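Local coordinates for putative cell filamentation protein (Bartonella quintana, PDB 4N67) that probably transfers AMP from ATP to hydroxyl groups of target proteins through its Fic domain, as a translocated bacterial effector, and is bound here to ADP, at residues P84-F87 with S91-C94; Y13-K16 with L21-K24; T64-L69 with F74-V79. The protein carries 2 engineered substitutions. All coordinates share one frame; numbering follows the deposited sequence. Where two conformers were deposited one is given.

Contact 1. Residues P84-F87 with S91-C94; sequences PFTF and STAC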
loop_
_atom_site.group_PDB
_atom_site.type_symbol
_atom_site.label_atom_id
_atom_site.label_comp_id
_atom_site.label_asym_id
_atom_site.label_seq_id
_atom_site.Cartn_x
_atom_site.Cartn_y
_atom_site.Cartn_z
ATOM N N PRO A 84 9.289 2.535 -16.404
ATOM C CA PRO A 84 9.745 3.902 -16.688
ATOM C C PRO A 84 8.554 4.837 -16.769
ATOM O O PRO A 84 7.499 4.459 -17.317
ATOM C CB PRO A 84 10.419 3.774 -18.050
ATOM C CG PRO A 84 10.766 2.331 -18.174
ATOM C CD PRO A 84 9.641 1.621 -17.500
ATOM N N PHE A 85 8.697 6.024 -16.180
ATOM C CA PHE A 85 7.618 7.022 -16.202
ATOM C C PHE A 85 8.203 8.319 -16.713
ATOM O O PHE A 85 9.168 8.813 -16.154
ATOM C CB PHE A 85 7.018 7.293 -14.819
ATOM C CG PHE A 85 6.022 8.403 -14.860
ATOM C CD1 PHE A 85 4.743 8.186 -15.387
ATOM C CD2 PHE A 85 6.372 9.712 -14.522
ATOM C CE1 PHE A 85 3.822 9.203 -15.507
ATOM C CE2 PHE A 85 5.448 10.718 -14.659
ATOM C CZ PHE A 85 4.177 10.480 -15.159
ATOM N N THR A 86 7.598 8.885 -17.750
ATOM C CA THR A 86 8.085 10.147 -18.304
ATOM C C THR A 86 7.219 11.296 -17.807
ATOM O O THR A 86 6.014 11.362 -18.082
ATOM C CB THR A 86 8.111 10.100 -19.817
ATOM O OG1 THR A 86 8.927 8.991 -20.235
ATOM C CG2 THR A 86 8.692 11.382 -20.393
ATOM N N PHE A 87 7.855 12.235 -17.128
ATOM C CA PHE A 87 7.171 13.415 -16.637
ATOM C C PHE A 87 6.842 14.380 -17.788
ATOM O O PHE A 87 7.400 14.315 -18.861
ATOM C CB PHE A 87 8.069 14.159 -15.652
ATOM C CG PHE A 87 8.212 13.511 -14.300
ATOM C CD1 PHE A 87 9.228 12.593 -14.051
ATOM C CD2 PHE A 87 7.361 13.866 -13.261
ATOM C CE1 PHE A 87 9.379 12.024 -12.809
ATOM C CE2 PHE A 87 7.507 13.295 -11.998
ATOM C CZ PHE A 87 8.531 12.372 -11.770
ATOM N N SER A 91 11.695 14.216 -18.656
ATOM C CA SER A 91 12.622 13.281 -18.025
ATOM C C SER A 91 11.879 12.022 -17.627
ATOM O O SER A 91 10.652 12.039 -17.466
ATOM C CB SER A 91 13.295 13.909 -16.800
ATOM O OG SER A 91 12.394 14.066 -15.714
ATOM N N THR A 92 12.643 10.939 -17.473
ATOM C CA THR A 92 12.076 9.628 -17.178
ATOM C C THR A 92 12.656 9.093 -15.883
ATOM O O THR A 92 13.874 9.202 -15.655
ATOM C CB THR A 92 12.308 8.658 -18.349
ATOM O OG1 THR A 92 11.699 9.196 -19.537
ATOM C CG2 THR A 92 11.714 7.289 -18.082
ATOM N N ALA A 93 11.781 8.579 -15.025
ATOM C CA ALA A 93 12.173 8.078 -13.698
ATOM C C ALA A 93 11.665 6.666 -13.471
ATOM O O ALA A 93 10.637 6.269 -14.010
ATOM C CB ALA A 93 11.627 8.991 -12.611
ATOM N N CYS A 94 12.411 5.929 -12.664
ATOM C CA CYS A 94 11.965 4.682 -12.083
ATOM C C CYS A 94 12.929 4.327 -10.964
ATOM O O CYS A 94 13.962 4.961 -10.804
ATOM C CB CYS A 94 11.889 3.574 -13.114
ATOM S SG CYS A 94 13.452 3.219 -13.941
#
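Thr-86 and Thr-92 share one side-chain conformation: chi1 of -57° and -59° sets each OG1 opposite its own carbonyl carbon, next to the backbone N. The two hydroxyls therefore turn to each other on the same face of the sheet, their OG1 atoms 2.9 Å apart in a hydrogen bond that either could donate. The methyl branches also contribute: CG2 of Thr-92 rests 3.7 Å from CB of Pro-84. Threonine suits such a position, because its beta-branch favours extended backbone while its hydroxyl offers a cross-strand bond on a rather exposed face. Beneath this pair the two strands form a short antiparallel beta hairpin, joined by three residues, which probably corresponds to the flap found beside the active site in Fic enzymes. Phe-85 and Ala-93 are its hydrogen-bonded pair, with Phe-85 N giving to Ala-93 O and Ala-93 N to Phe-85 O, both at 2.9 Å. Toward the turn, Phe-87 N donates to Ser-91 O at 2.8 Å, and Ser-91 OG bonds to Asp-89 OD1 of the turn itself. The other face is apolar. There the small Ala-93 leaves room for the Phe-87 ring, whose CE1 meets its CB at 3.8 Å, edge on. Over one face of that ring stands CE2 of Phe-85, while Phe-87 CD2 lies at the Phe-85 ring edge. Lys-22 adds a cation-pi contact to Phe-87.

Contact 2. Residues Y13-K16 with L21-K24; sequences YFYK and LKNK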
loop_
_atom_site.group_PDB
_atom_site.type_symbol
_atom_site.label_atom_id
_atom_site.label_comp_id
_atom_site.label_asym_id
_atom_site.label_seq_id
_atom_site.Cartn_x
_atom_site.Cartn_y
_atom_site.Cartn_z
ATOM N N TYR A 13 13.099 11.688 -10.091
ATOM C CA TYR A 13 11.918 11.885 -9.225
ATOM C C TYR A 13 11.942 13.213 -8.481
ATOM O O TYR A 13 10.920 13.626 -7.975
ATOM C CB TYR A 13 11.809 10.757 -8.192
ATOM C CG TYR A 13 11.204 9.467 -8.694
ATOM C CD1 TYR A 13 9.877 9.379 -9.066
ATOM C CD2 TYR A 13 11.977 8.304 -8.790
ATOM C CE1 TYR A 13 9.308 8.190 -9.484
ATOM C CE2 TYR A 13 11.417 7.118 -9.198
ATOM C CZ TYR A 13 10.108 7.047 -9.582
ATOM O OH TYR A 13 9.571 5.831 -9.993
ATOM N N PHE A 14 13.105 13.852 -8.386
ATOM C CA PHE A 14 13.303 15.058 -7.597
ATOM C C PHE A 14 13.556 16.256 -8.479
ATOM O O PHE A 14 14.149 16.112 -9.572
ATOM C CB PHE A 14 14.535 14.889 -6.717
ATOM C CG PHE A 14 14.425 13.812 -5.680
ATOM C CD1 PHE A 14 13.791 14.065 -4.472
ATOM C CD2 PHE A 14 15.034 12.592 -5.849
ATOM C CE1 PHE A 14 13.710 13.102 -3.478
ATOM C CE2 PHE A 14 14.965 11.627 -4.853
ATOM C CZ PHE A 14 14.308 11.883 -3.670
ATOM N N TYR A 15 13.220 17.446 -7.992
ATOM C CA TYR A 15 13.668 18.671 -8.660
ATOM C C TYR A 15 15.200 18.721 -8.626
ATOM O O TYR A 15 15.813 18.113 -7.755
ATOM C CB TYR A 15 13.069 19.921 -7.991
ATOM C CG TYR A 15 11.565 19.991 -8.174
ATOM C CD1 TYR A 15 11.023 20.143 -9.434
ATOM C CD2 TYR A 15 10.703 19.854 -7.096
ATOM C CE1 TYR A 15 9.646 20.166 -9.629
ATOM C CE2 TYR A 15 9.330 19.887 -7.283
ATOM C CZ TYR A 15 8.810 20.038 -8.533
ATOM O OH TYR A 15 7.430 20.014 -8.686
ATOM N N LYS A 16 15.768 19.429 -9.580
ATOM C CA LYS A 16 17.220 19.534 -9.740
ATOM C C LYS A 16 17.867 19.991 -8.447
ATOM O O LYS A 16 17.439 20.989 -7.857
ATOM C CB LYS A 16 17.546 20.523 -10.859
ATOM N N LEU A 21 10.508 15.842 -3.938
ATOM C CA LEU A 21 9.906 15.082 -5.021
ATOM C C LEU A 21 9.116 16.018 -5.915
ATOM O O LEU A 21 8.345 16.847 -5.414
ATOM C CB LEU A 21 8.975 14.008 -4.492
ATOM C CG LEU A 21 9.646 12.837 -3.734
ATOM C CD1 LEU A 21 8.651 11.999 -2.944
ATOM C CD2 LEU A 21 10.388 11.989 -4.736
ATOM N N LYS A 22 9.274 15.850 -7.218
ATOM C CA LYS A 22 8.446 16.550 -8.182
ATOM C C LYS A 22 6.970 16.303 -7.834
ATOM O O LYS A 22 6.546 15.178 -7.604
ATOM C CB LYS A 22 8.728 16.044 -9.595
ATOM C CG LYS A 22 10.103 16.398 -10.131
ATOM C CD LYS A 22 10.384 15.816 -11.505
ATOM C CE LYS A 22 11.816 16.121 -11.935
ATOM N NZ LYS A 22 12.076 15.513 -13.261
ATOM N N ASN A 23 6.180 17.366 -7.858
ATOM C CA ASN A 23 4.786 17.270 -7.446
ATOM C C ASN A 23 3.947 18.280 -8.199
ATOM O O ASN A 23 4.472 19.198 -8.835
ATOM C CB ASN A 23 4.642 17.468 -5.935
ATOM C CG ASN A 23 5.021 18.870 -5.490
ATOM O OD1 ASN A 23 4.192 19.787 -5.482
ATOM N ND2 ASN A 23 6.303 19.089 -5.190
ATOM N N LYS A 24 2.633 18.123 -8.091
ATOM C CA LYS A 24 1.687 18.959 -8.825
ATOM C C LYS A 24 1.159 20.138 -8.015
ATOM O O LYS A 24 0.392 20.942 -8.531
ATOM C CB LYS A 24 0.536 18.085 -9.306
ATOM C CG LYS A 24 1.015 17.076 -10.354
ATOM C CD LYS A 24 0.027 15.969 -10.660
ATOM C CE LYS A 24 -1.324 16.465 -11.133
ATOM N NZ LYS A 24 -2.069 15.362 -11.801
HETATM O O HOH W 1 8.070 12.810 -7.995
#
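Lys-22 N donates to Tyr-13 O at 2.9 Å, and one residue further on Asn-23 N gives an almost straight bond, 175° at the hydrogen, to the phenol oxygen OH of Tyr-15 at 3.0 Å. A water bridges the segments alongside the first link, donating both to Tyr-13 O and to Lys-22 O, so Tyr-13 O takes two hydrogen bonds. The Asn-23 amide braces its own segment: ND2 points at Leu-21 O, 3.0 Å away and in the amide plane, and also donates to Ile-27 O, while OD1 accepts from His-25 N. Asparagine fits here because one flat group can serve donors and acceptors of the chain at once. Neither segment is a regular strand; they belong to the N-terminal arm ahead of helix 30-48, and this arm doubles back on itself, with Phe-14 and Leu-21 forming a single backbone bridge. Lys-22 lies across the Tyr-15 ring, its CA over one face at 3.9 Å from the centroid and its CG above the rim. Beyond CG the aliphatic chain is fully extended, with chi2 at 177°, which carries CE past Phe-14 O and delivers NZ to a salt bridge with Asp-89 and a hydrogen bond with Asn-12 O. Leucine and phenylalanine supply the apolar side: CD2 of Leu-21 sits over a face of the Phe-14 ring, 3.7 Å from CE1, and also touches Tyr-13 CB at 3.9 Å. Outward, Leu-21 packs on Phe-74 and on Leu-33 of helix 30-48.

Contact 3. Residues T64-L69 with F74-V79; sequences TIHWCL and FEWAGV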
loop_
_atom_site.group_PDB
_atom_site.type_symbol
_atom_site.label_atom_id
_atom_site.label_comp_id
_atom_site.label_asym_id
_atom_site.label_seq_id
_atom_site.Cartn_x
_atom_site.Cartn_y
_atom_site.Cartn_z
ATOM N N THR A 64 -5.141 1.433 -9.027
ATOM C CA THR A 64 -6.259 2.374 -8.946
ATOM C C THR A 64 -6.309 3.089 -7.598
ATOM O O THR A 64 -6.496 4.305 -7.546
ATOM C CB THR A 64 -7.581 1.680 -9.230
ATOM O OG1 THR A 64 -7.634 1.378 -10.632
ATOM C CG2 THR A 64 -8.747 2.538 -8.881
ATOM N N ILE A 65 -6.138 2.360 -6.500
ATOM C CA ILE A 65 -6.079 3.000 -5.211
ATOM C C ILE A 65 -4.974 4.033 -5.139
ATOM O O ILE A 65 -5.194 5.177 -4.717
ATOM C CB ILE A 65 -5.900 1.975 -4.067
ATOM C CG1 ILE A 65 -7.117 1.040 -3.990
ATOM C CG2 ILE A 65 -5.673 2.667 -2.742
ATOM C CD1 ILE A 65 -6.880 -0.147 -3.093
ATOM N N HIS A 66 -3.771 3.656 -5.573
ATOM C CA HIS A 66 -2.645 4.584 -5.518
ATOM C C HIS A 66 -2.971 5.814 -6.367
ATOM O O HIS A 66 -2.701 6.945 -5.987
ATOM C CB HIS A 66 -1.372 3.938 -6.018
ATOM C CG HIS A 66 -0.155 4.743 -5.757
ATOM N ND1 HIS A 66 0.355 5.658 -6.661
ATOM C CD2 HIS A 66 0.672 4.766 -4.691
ATOM C CE1 HIS A 66 1.446 6.201 -6.151
ATOM N NE2 HIS A 66 1.651 5.688 -4.957
ATOM N N TRP A 67 -3.560 5.595 -7.535
ATOM C CA TRP A 67 -3.920 6.712 -8.417
ATOM C C TRP A 67 -4.934 7.634 -7.693
ATOM O O TRP A 67 -4.787 8.850 -7.675
ATOM C CB TRP A 67 -4.501 6.225 -9.736
ATOM C CG TRP A 67 -4.790 7.367 -10.651
ATOM C CD1 TRP A 67 -3.892 7.969 -11.487
ATOM C CD2 TRP A 67 -6.020 8.058 -10.788
ATOM N NE1 TRP A 67 -4.533 9.020 -12.158
ATOM C CE2 TRP A 67 -5.825 9.085 -11.737
ATOM C CE3 TRP A 67 -7.274 7.921 -10.186
ATOM C CZ2 TRP A 67 -6.843 9.978 -12.113
ATOM C CZ3 TRP A 67 -8.318 8.860 -10.569
ATOM C CH2 TRP A 67 -8.069 9.841 -11.516
ATOM N N CYS A 68 -5.971 7.066 -7.090
ATOM C CA CYS A 68 -6.985 7.895 -6.428
ATOM C C CYS A 68 -6.345 8.697 -5.303
ATOM O O CYS A 68 -6.585 9.903 -5.166
ATOM C CB CYS A 68 -8.131 7.029 -5.919
ATOM S SG CYS A 68 -9.155 6.312 -7.226
ATOM N N LEU A 69 -5.516 8.042 -4.509
ATOM C CA LEU A 69 -4.915 8.733 -3.359
ATOM C C LEU A 69 -3.897 9.789 -3.773
ATOM O O LEU A 69 -3.794 10.819 -3.102
ATOM C CB LEU A 69 -4.253 7.740 -2.367
ATOM C CG LEU A 69 -5.187 6.716 -1.732
ATOM C CD1 LEU A 69 -4.411 5.790 -0.807
ATOM C CD2 LEU A 69 -6.367 7.340 -0.996
ATOM N N PHE A 74 1.210 13.506 -7.386
ATOM C CA PHE A 74 2.282 13.002 -8.236
ATOM C C PHE A 74 1.794 12.642 -9.639
ATOM O O PHE A 74 0.763 11.972 -9.779
ATOM C CB PHE A 74 2.911 11.747 -7.620
ATOM C CG PHE A 74 3.568 11.967 -6.301
ATOM C CD1 PHE A 74 4.547 12.943 -6.161
ATOM C CD2 PHE A 74 3.210 11.215 -5.176
ATOM C CE1 PHE A 74 5.187 13.133 -4.945
ATOM C CE2 PHE A 74 3.845 11.421 -3.950
ATOM C CZ PHE A 74 4.841 12.382 -3.850
ATOM N N GLU A 75 2.575 13.050 -10.654
ATOM C CA GLU A 75 2.280 12.697 -12.063
ATOM C C GLU A 75 2.252 11.187 -12.283
ATOM O O GLU A 75 1.466 10.688 -13.115
ATOM C CB GLU A 75 3.274 13.326 -13.031
ATOM C CG GLU A 75 3.138 14.844 -13.167
ATOM C CD GLU A 75 4.151 15.422 -14.130
ATOM O OE1 GLU A 75 4.366 14.817 -15.200
ATOM O OE2 GLU A 75 4.710 16.485 -13.835
ATOM N N TRP A 76 3.083 10.484 -11.514
ATOM C CA TRP A 76 3.220 9.026 -11.633
ATOM C C TRP A 76 2.283 8.259 -10.727
ATOM O O TRP A 76 2.455 7.038 -10.556
ATOM C CB TRP A 76 4.687 8.586 -11.372
ATOM C CG TRP A 76 5.290 9.213 -10.160
ATOM C CD1 TRP A 76 6.019 10.390 -10.106
ATOM C CD2 TRP A 76 5.201 8.751 -8.808
ATOM N NE1 TRP A 76 6.364 10.660 -8.818
ATOM C CE2 TRP A 76 5.906 9.661 -8.006
ATOM C CE3 TRP A 76 4.659 7.612 -8.202
ATOM C CZ2 TRP A 76 6.028 9.495 -6.630
ATOM C CZ3 TRP A 76 4.776 7.462 -6.845
ATOM C CH2 TRP A 76 5.449 8.420 -6.073
ATOM N N ALA A 77 1.259 8.890 -10.153
ATOM C CA ALA A 77 0.310 8.136 -9.320
ATOM C C ALA A 77 -0.243 6.965 -10.138
ATOM O O ALA A 77 -0.625 7.122 -11.289
ATOM C CB ALA A 77 -0.838 9.011 -8.841
ATOM N N GLY A 78 -0.326 5.811 -9.481
ATOM C CA GLY A 78 -0.826 4.588 -10.105
ATOM C C GLY A 78 0.209 3.808 -10.886
ATOM O O GLY A 78 -0.110 2.739 -11.375
ATOM N N VAL A 79 1.413 4.340 -11.019
ATOM C CA VAL A 79 2.464 3.696 -11.830
ATOM C C VAL A 79 3.473 3.053 -10.882
ATOM O O VAL A 79 3.969 3.704 -9.948
ATOM C CB VAL A 79 3.160 4.722 -12.751
ATOM C CG1 VAL A 79 4.183 4.025 -13.651
ATOM C CG2 VAL A 79 2.146 5.483 -13.573
#
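His-66 and Gly-78 tie helix 59-70 of the Fic fold to the loop that leads from it toward the hairpin beginning at strand 85-86. The loop turns twice, first in a type I turn from Phe-74 to Ala-77 and then in a type II turn from Trp-76 to Val-79. Gly-78 holds the third position of the second turn, where its positive phi of 84° is one that glycine adopts readily, and its lack of a side chain lets its CA come within 4.1 Å of Trp-67 CA. The polar link is a single bond, Gly-78 N to His-66 ND1, 2.9 Å long and nearly straight at 174°, with the donor close to the imidazole plane. With CG anti to the backbone N (chi1 -169°), the His-66 ring extends from the helix to the loop and sets ND1 before the Gly-78 amide. Its other nitrogen, NE2, hydrogen-bonds to Lys-157 O in the HPFRKGNGR signature loop, so histidine suits this place by having a nitrogen on each side of CE1: one accepts from an amide, the other would donate to a carbonyl, consistent with a neutral ring protonated at NE2. Phe-155 of the same signature loop and Phe-70 of the helix stack with this imidazole. Trp-76 approaches it rim to rim, neither ring over the other's face; the centroids are 5.8 Å apart, and His-66 CE1 meets Trp-76 CZ3 at 3.6 Å. Ala-77 is small enough to nestle against the helix, its CB 3.9 Å from Trp-67 CA. Beside it the exposed indole of Trp-67 presents its edge to the loop backbone, placing CD1 3.4 Å from Ala-77 O, near the ring plane.

Contact 3 is the buried member, about 11 Å from the chain's centre to its own, whereas contact 2 is a surface contact and contact 1 only partly buried, both about 21 Å out. The chemistry follows: regular backbone pairing in the hairpin, mixed backbone, phenol and water bonds in the N-terminal arm, and one imidazole-amide bond amid aromatic rings in contact 3. The three adjoin one another. Phe-85 and Phe-87 of contact 1 rest on Glu-75 and Trp-76 of contact 3; Tyr-13 of contact 2 packs edge-to-face with Trp-76 and also touches Ala-93. Contacts 1 and 3 both belong to the Fic region of the chain.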